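Local coordinates for protein bifunctional endo-1,4-beta-xylanase A (Neocallimastix patriciarum, PDB 2C1F) that probably hydrolyses internal beta-1,4-linked xylose bonds of plant xylan, as a family 11 endo-xylanase domain, at residues 3-8 against 23-28; 41-46 against 208-213. All coordinates share one frame; numbering follows the deposited sequence.

Contact 1. Residues 3-8 against 23-28; sequences FTVGNG and IWLDNT
Val5 points its two methyl groups at Ile23 and Leu25, and this small apolar cluster is the heart of the contact. Followed outward from the backbone, Val5 first meets Leu25: its CB lies 4.0 Å from Leu25 CB. The branches then divide the work. CG1, set anti to the carbonyl carbon by a chi1 of -66°, leans over Ile23, reaching Ile23 CG1 at 4.0 Å. CG2 falls between the Ile23 and Leu25 side chains, 3.8 Å from Leu25 CB and nearly as near Ile23 CG1. Ile23 answers tip to tip: with its CG1 anti to the backbone N (chi1 177°), the longer branch rises toward the valine, and CD1 stands 4.0 Å from Val5 CG2.

The strands that carry these residues belong to different sheets of the beta-jelly roll of family 11 xylanases. Their axes pass 7.4 Å apart at an angle of 16°, too far for backbone pairing, and the contact is made by apolar side chains meeting across the gap between the sheets. Branched aliphatic residues suit this buried space because they fill it without leaving a polar atom to satisfy; Phe55 of strand 54-62 and His12 also touch both Val5 and Ile23.

At the end of strand 2-5 the chain turns at Gly6, whose CA sits against Leu25 CD2 at 3.5 Å. Gly6 has a positive phi, at which a CB would be forced against the carbonyl O of Val5 and would also crowd Leu25 CD2, so a residue without a side chain fits here. Toward the other end, Phe3 touches Ile23 lightly, CB to CG2 at 4.4 Å, while its ring leads away and stacks with that of Tyr21.

Contact 2. Residues 41-46 against 208-213; sequences TFKAEW and VADVTL
Phe42 and Val211 meet on the buried face of the antiparallel pair, where Val211 CG2 stands over one face of the Phe42 ring, offset toward its rim. Phe42 CG sits between its own backbone N and carbonyl carbon (chi1 64°), a turn that brings the ring centroid to 4.1 Å from Val211 CG2 in a CH-pi contact. Replacing this residue with an alanine would probably strip Val211 of that flat support and open a gap beside Met34 and Arg59. Small Ala44 and Ala209 fit the same face, which packs on strands 54-62 and 192-202 of the opposed sheet in this jelly-roll sandwich. Two hydrogen bonds join the alanines, Ala44 N to Ala209 O at 2.8 Å and Ala209 N to Ala44 O at 2.9 Å, both nearly straight at the hydrogen. Beyond them the Trp46 ring lays a face over Val208 N, which is 3.6 Å from Trp46 CZ3.

The face bearing Lys43, Glu45, Val208 and Asp210 is partly exposed; long Lys43 and Glu45 suit it, lying against Val208 while their charged ends probably lead on toward solvent. Lys43, fully extended, runs past Asp210 OD1 and brings its CE to 3.7 Å from Val208 CG2. Its NZ forms a long salt bridge to Glu45 OE2, 3.7 Å, along its own strand.

In the fold
Both segments of contact 1 precede those of contact 2 in the sequence, and the centres of the two contacts are about 16 Å apart, with nearest atoms about 5 Å from each other and no direct touch. They differ in kind: 3-8 against 23-28 bridges the two sheets, whereas 41-46 against 208-213 pairs neighbouring strands within one. They share the six-stranded sheet, where strand 31-36 separates outermost strand 2-5 from strand 42-47, the partner of strand 205-218. Phe55, on the nine-stranded sheet, reaches contact 1 and stacks with Trp46 of contact 2, and Met34 touches Ile23 and Phe42, so one apolar core connects both contacts and ties the N-terminal strands to a strand near the C-terminus.

Contact 1. Residues 3-8 against 23-28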
loop_
_atom_site.group_PDB
_atom_site.type_symbol
_atom_site.label_atom_id
_atom_site.label_comp_id
_atom_site.label_asym_id
_atom_site.label_seq_id
_atom_site.Cartn_x
_atom_site.Cartn_y
_atom_site.Cartn_z
ATOM N N PHE A 3 -6.183 5.215 17.503
ATOM C CA PHE A 3 -7.289 5.756 16.716
ATOM C C PHE A 3 -8.231 4.627 16.318
ATOM O O PHE A 3 -7.786 3.552 15.892
ATOM C CB PHE A 3 -6.773 6.443 15.456
ATOM C CG PHE A 3 -5.830 7.585 15.730
ATOM C CD1 PHE A 3 -6.318 8.826 16.095
ATOM C CD2 PHE A 3 -4.452 7.414 15.622
ATOM C CE1 PHE A 3 -5.453 9.880 16.348
ATOM C CE2 PHE A 3 -3.580 8.463 15.881
ATOM C CZ PHE A 3 -4.079 9.699 16.236
ATOM N N THR A 4 -9.527 4.879 16.445
ATOM C CA THR A 4 -10.547 3.862 16.240
ATOM C C THR A 4 -11.489 4.232 15.095
ATOM O O THR A 4 -11.852 5.390 14.919
ATOM C CB THR A 4 -11.378 3.668 17.536
ATOM O OG1 THR A 4 -10.532 3.151 18.577
ATOM C CG2 THR A 4 -12.525 2.702 17.311
ATOM N N VAL A 5 -11.888 3.231 14.324
ATOM C CA VAL A 5 -12.881 3.427 13.282
ATOM C C VAL A 5 -14.054 2.445 13.457
ATOM O O VAL A 5 -13.881 1.334 13.965
ATOM C CB VAL A 5 -12.253 3.353 11.849
ATOM C CG1 VAL A 5 -11.289 4.516 11.640
ATOM C CG2 VAL A 5 -11.543 2.022 11.604
ATOM N N GLY A 6 -15.249 2.884 13.078
ATOM C CA GLY A 6 -16.417 2.013 13.084
ATOM C C GLY A 6 -17.449 2.320 14.151
ATOM O O GLY A 6 -18.539 1.741 14.130
ATOM N N ASN A 7 -17.122 3.200 15.097
ATOM C CA ASN A 7 -18.133 3.699 16.033
ATOM C C ASN A 7 -18.109 5.228 16.171
ATOM O O ASN A 7 -17.687 5.781 17.196
ATOM C CB ASN A 7 -18.063 2.975 17.393
ATOM C CG ASN A 7 -16.777 3.237 18.143
ATOM O OD1 ASN A 7 -15.684 3.150 17.581
ATOM N ND2 ASN A 7 -16.901 3.559 19.432
ATOM N N GLY A 8 -18.588 5.895 15.122
ATOM C CA GLY A 8 -18.651 7.352 15.077
ATOM C C GLY A 8 -17.841 7.901 13.919
ATOM O O GLY A 8 -18.378 8.574 13.036
ATOM N N ILE A 23 -5.976 5.648 8.646
ATOM C CA ILE A 23 -6.825 4.490 8.863
ATOM C C ILE A 23 -8.205 4.825 8.304
ATOM O O ILE A 23 -8.693 5.934 8.465
ATOM C CB ILE A 23 -6.882 4.066 10.357
ATOM C CG1 ILE A 23 -7.845 2.897 10.546
ATOM C CG2 ILE A 23 -7.265 5.237 11.279
ATOM C CD1 ILE A 23 -7.598 2.118 11.802
ATOM N N TRP A 24 -8.813 3.872 7.611
ATOM C CA TRP A 24 -10.105 4.106 6.984
ATOM C C TRP A 24 -10.930 2.836 7.002
ATOM O O TRP A 24 -10.385 1.736 6.812
ATOM C CB TRP A 24 -9.904 4.608 5.552
ATOM C CG TRP A 24 -11.154 4.729 4.697
ATOM C CD1 TRP A 24 -11.943 5.829 4.551
ATOM C CD2 TRP A 24 -11.721 3.715 3.853
ATOM N NE1 TRP A 24 -12.972 5.566 3.676
ATOM C CE2 TRP A 24 -12.860 4.275 3.235
ATOM C CE3 TRP A 24 -11.392 2.384 3.582
ATOM C CZ2 TRP A 24 -13.663 3.550 2.347
ATOM C CZ3 TRP A 24 -12.181 1.668 2.702
ATOM C CH2 TRP A 24 -13.303 2.249 2.093
ATOM N N LEU A 25 -12.237 3.014 7.232
ATOM C CA LEU A 25 -13.251 1.956 7.156
ATOM C C LEU A 25 -14.408 2.479 6.324
ATOM O O LEU A 25 -14.802 3.627 6.469
ATOM C CB LEU A 25 -13.760 1.586 8.557
ATOM C CG LEU A 25 -14.700 0.374 8.732
ATOM C CD1 LEU A 25 -13.946 -0.960 8.690
ATOM C CD2 LEU A 25 -15.462 0.468 10.038
ATOM N N ASP A 26 -14.963 1.648 5.449
ATOM C CA ASP A 26 -16.124 2.060 4.675
ATOM C C ASP A 26 -17.344 2.138 5.593
ATOM O O ASP A 26 -17.257 1.779 6.772
ATOM C CB ASP A 26 -16.369 1.089 3.518
ATOM C CG ASP A 26 -17.126 1.724 2.363
ATOM O OD1 ASP A 26 -17.683 2.836 2.511
ATOM O OD2 ASP A 26 -17.184 1.094 1.289
ATOM N N ASN A 27 -18.473 2.611 5.060
ATOM C CA ASN A 27 -19.721 2.746 5.828
ATOM C C ASN A 27 -20.587 1.479 5.820
ATOM O O ASN A 27 -21.766 1.515 6.199
ATOM C CB ASN A 27 -20.538 3.965 5.345
ATOM C CG ASN A 27 -21.005 3.836 3.890
ATOM O OD1 ASN A 27 -20.872 2.781 3.262
ATOM N ND2 ASN A 27 -21.552 4.918 3.353
ATOM N N THR A 28 -19.979 0.362 5.419
ATOM C CA THR A 28 -20.661 -0.923 5.266
ATOM C C THR A 28 -20.593 -1.802 6.519
ATOM O O THR A 28 -21.098 -2.923 6.515
ATOM C CB THR A 28 -20.050 -1.703 4.086
ATOM O OG1 THR A 28 -18.636 -1.815 4.271
ATOM C CG2 THR A 28 -20.314 -0.979 2.769
#

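Contact 2. Residues 41-46 against 208-213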
loop_
_atom_site.group_PDB
_atom_site.type_symbol
_atom_site.label_atom_id
_atom_site.label_comp_id
_atom_site.label_asym_id
_atom_site.label_seq_id
_atom_site.Cartn_x
_atom_site.Cartn_y
_atom_site.Cartn_z
ATOM N N THR A 41 6.268 3.275 12.880
ATOM C CA THR A 41 5.726 2.003 13.325
ATOM C C THR A 41 4.263 2.154 13.752
ATOM O O THR A 41 3.822 3.243 14.136
ATOM C CB THR A 41 6.549 1.357 14.467
ATOM O OG1 THR A 41 6.465 2.146 15.655
ATOM C CG2 THR A 41 8.007 1.158 14.057
ATOM N N PHE A 42 3.520 1.053 13.653
ATOM C CA PHE A 42 2.120 1.028 14.063
ATOM C C PHE A 42 1.597 -0.381 14.225
ATOM O O PHE A 42 2.154 -1.333 13.673
ATOM C CB PHE A 42 1.234 1.778 13.055
ATOM C CG PHE A 42 1.188 1.150 11.682
ATOM C CD1 PHE A 42 0.072 0.421 11.270
ATOM C CD2 PHE A 42 2.255 1.289 10.803
ATOM C CE1 PHE A 42 0.018 -0.163 10.005
ATOM C CE2 PHE A 42 2.210 0.718 9.521
ATOM C CZ PHE A 42 1.090 -0.007 9.117
ATOM N N LYS A 43 0.513 -0.507 14.984
ATOM C CA LYS A 43 -0.251 -1.761 15.041
ATOM C C LYS A 43 -1.647 -1.458 14.545
ATOM O O LYS A 43 -2.260 -0.496 14.977
ATOM C CB LYS A 43 -0.328 -2.312 16.468
ATOM C CG LYS A 43 -1.151 -3.576 16.586
ATOM C CD LYS A 43 -1.075 -4.157 18.000
ATOM C CE LYS A 43 -1.551 -5.601 18.020
ATOM N NZ LYS A 43 -1.582 -6.193 19.424
ATOM N N ALA A 44 -2.133 -2.270 13.622
ATOM C CA ALA A 44 -3.459 -2.095 13.059
ATOM C C ALA A 44 -4.267 -3.335 13.369
ATOM O O ALA A 44 -3.753 -4.447 13.286
ATOM C CB ALA A 44 -3.370 -1.900 11.576
ATOM N N GLU A 45 -5.528 -3.142 13.737
ATOM C CA GLU A 45 -6.458 -4.251 13.892
ATOM C C GLU A 45 -7.749 -3.929 13.173
ATOM O O GLU A 45 -8.198 -2.789 13.180
ATOM C CB GLU A 45 -6.768 -4.499 15.360
ATOM C CG GLU A 45 -5.604 -5.022 16.160
ATOM C CD GLU A 45 -5.803 -4.816 17.649
ATOM O OE1 GLU A 45 -6.982 -4.704 18.085
ATOM O OE2 GLU A 45 -4.789 -4.747 18.382
ATOM N N TRP A 46 -8.346 -4.948 12.559
ATOM C CA TRP A 46 -9.630 -4.782 11.907
ATOM C C TRP A 46 -10.539 -5.992 12.111
ATOM O O TRP A 46 -10.079 -7.135 12.150
ATOM C CB TRP A 46 -9.446 -4.444 10.426
ATOM C CG TRP A 46 -8.875 -5.537 9.568
ATOM C CD1 TRP A 46 -9.571 -6.376 8.732
ATOM C CD2 TRP A 46 -7.495 -5.895 9.432
ATOM N NE1 TRP A 46 -8.709 -7.239 8.100
ATOM C CE2 TRP A 46 -7.430 -6.971 8.513
ATOM C CE3 TRP A 46 -6.309 -5.420 10.003
ATOM C CZ2 TRP A 46 -6.231 -7.577 8.158
ATOM C CZ3 TRP A 46 -5.120 -6.015 9.642
ATOM C CH2 TRP A 46 -5.086 -7.091 8.726
ATOM N N VAL A 208 -4.871 -8.674 12.039
ATOM C CA VAL A 208 -3.959 -7.776 12.747
ATOM C C VAL A 208 -2.639 -7.647 11.979
ATOM O O VAL A 208 -2.165 -8.586 11.349
ATOM C CB VAL A 208 -3.754 -8.233 14.240
ATOM C CG1 VAL A 208 -3.325 -9.666 14.314
ATOM C CG2 VAL A 208 -2.743 -7.354 14.964
ATOM N N ALA A 209 -2.083 -6.444 11.986
ATOM C CA ALA A 209 -0.779 -6.200 11.407
ATOM C C ALA A 209 -0.040 -5.355 12.428
ATOM O O ALA A 209 -0.377 -4.178 12.638
ATOM C CB ALA A 209 -0.901 -5.477 10.092
ATOM N N ASP A 210 0.925 -5.978 13.092
ATOM C CA ASP A 210 1.728 -5.317 14.101
ATOM C C ASP A 210 3.112 -4.999 13.534
ATOM O O ASP A 210 3.988 -5.859 13.493
ATOM C CB ASP A 210 1.852 -6.209 15.335
ATOM C CG ASP A 210 2.548 -5.509 16.474
ATOM O OD1 ASP A 210 2.725 -4.263 16.423
ATOM O OD2 ASP A 210 2.939 -6.206 17.418
ATOM N N VAL A 211 3.287 -3.758 13.088
ATOM C CA VAL A 211 4.482 -3.361 12.370
ATOM C C VAL A 211 5.463 -2.765 13.363
ATOM O O VAL A 211 5.352 -1.589 13.742
ATOM C CB VAL A 211 4.144 -2.362 11.227
ATOM C CG1 VAL A 211 5.398 -1.952 10.450
ATOM C CG2 VAL A 211 3.106 -2.978 10.298
ATOM N N THR A 212 6.407 -3.593 13.804
ATOM C CA THR A 212 7.351 -3.202 14.852
ATOM C C THR A 212 8.597 -2.493 14.306
ATOM O O THR A 212 9.332 -1.849 15.052
ATOM C CB THR A 212 7.787 -4.422 15.690
ATOM O OG1 THR A 212 8.378 -5.417 14.835
ATOM C CG2 THR A 212 6.589 -5.016 16.448
ATOM N N LEU A 213 8.828 -2.609 13.009
ATOM C CA LEU A 213 9.986 -1.990 12.366
ATOM C C LEU A 213 9.486 -1.446 11.048
ATOM O O LEU A 213 8.843 -2.159 10.296
ATOM C CB LEU A 213 11.096 -3.036 12.158
ATOM C CG LEU A 213 12.545 -2.609 11.876
ATOM C CD1 LEU A 213 13.438 -3.827 11.843
ATOM C CD2 LEU A 213 12.702 -1.853 10.585
#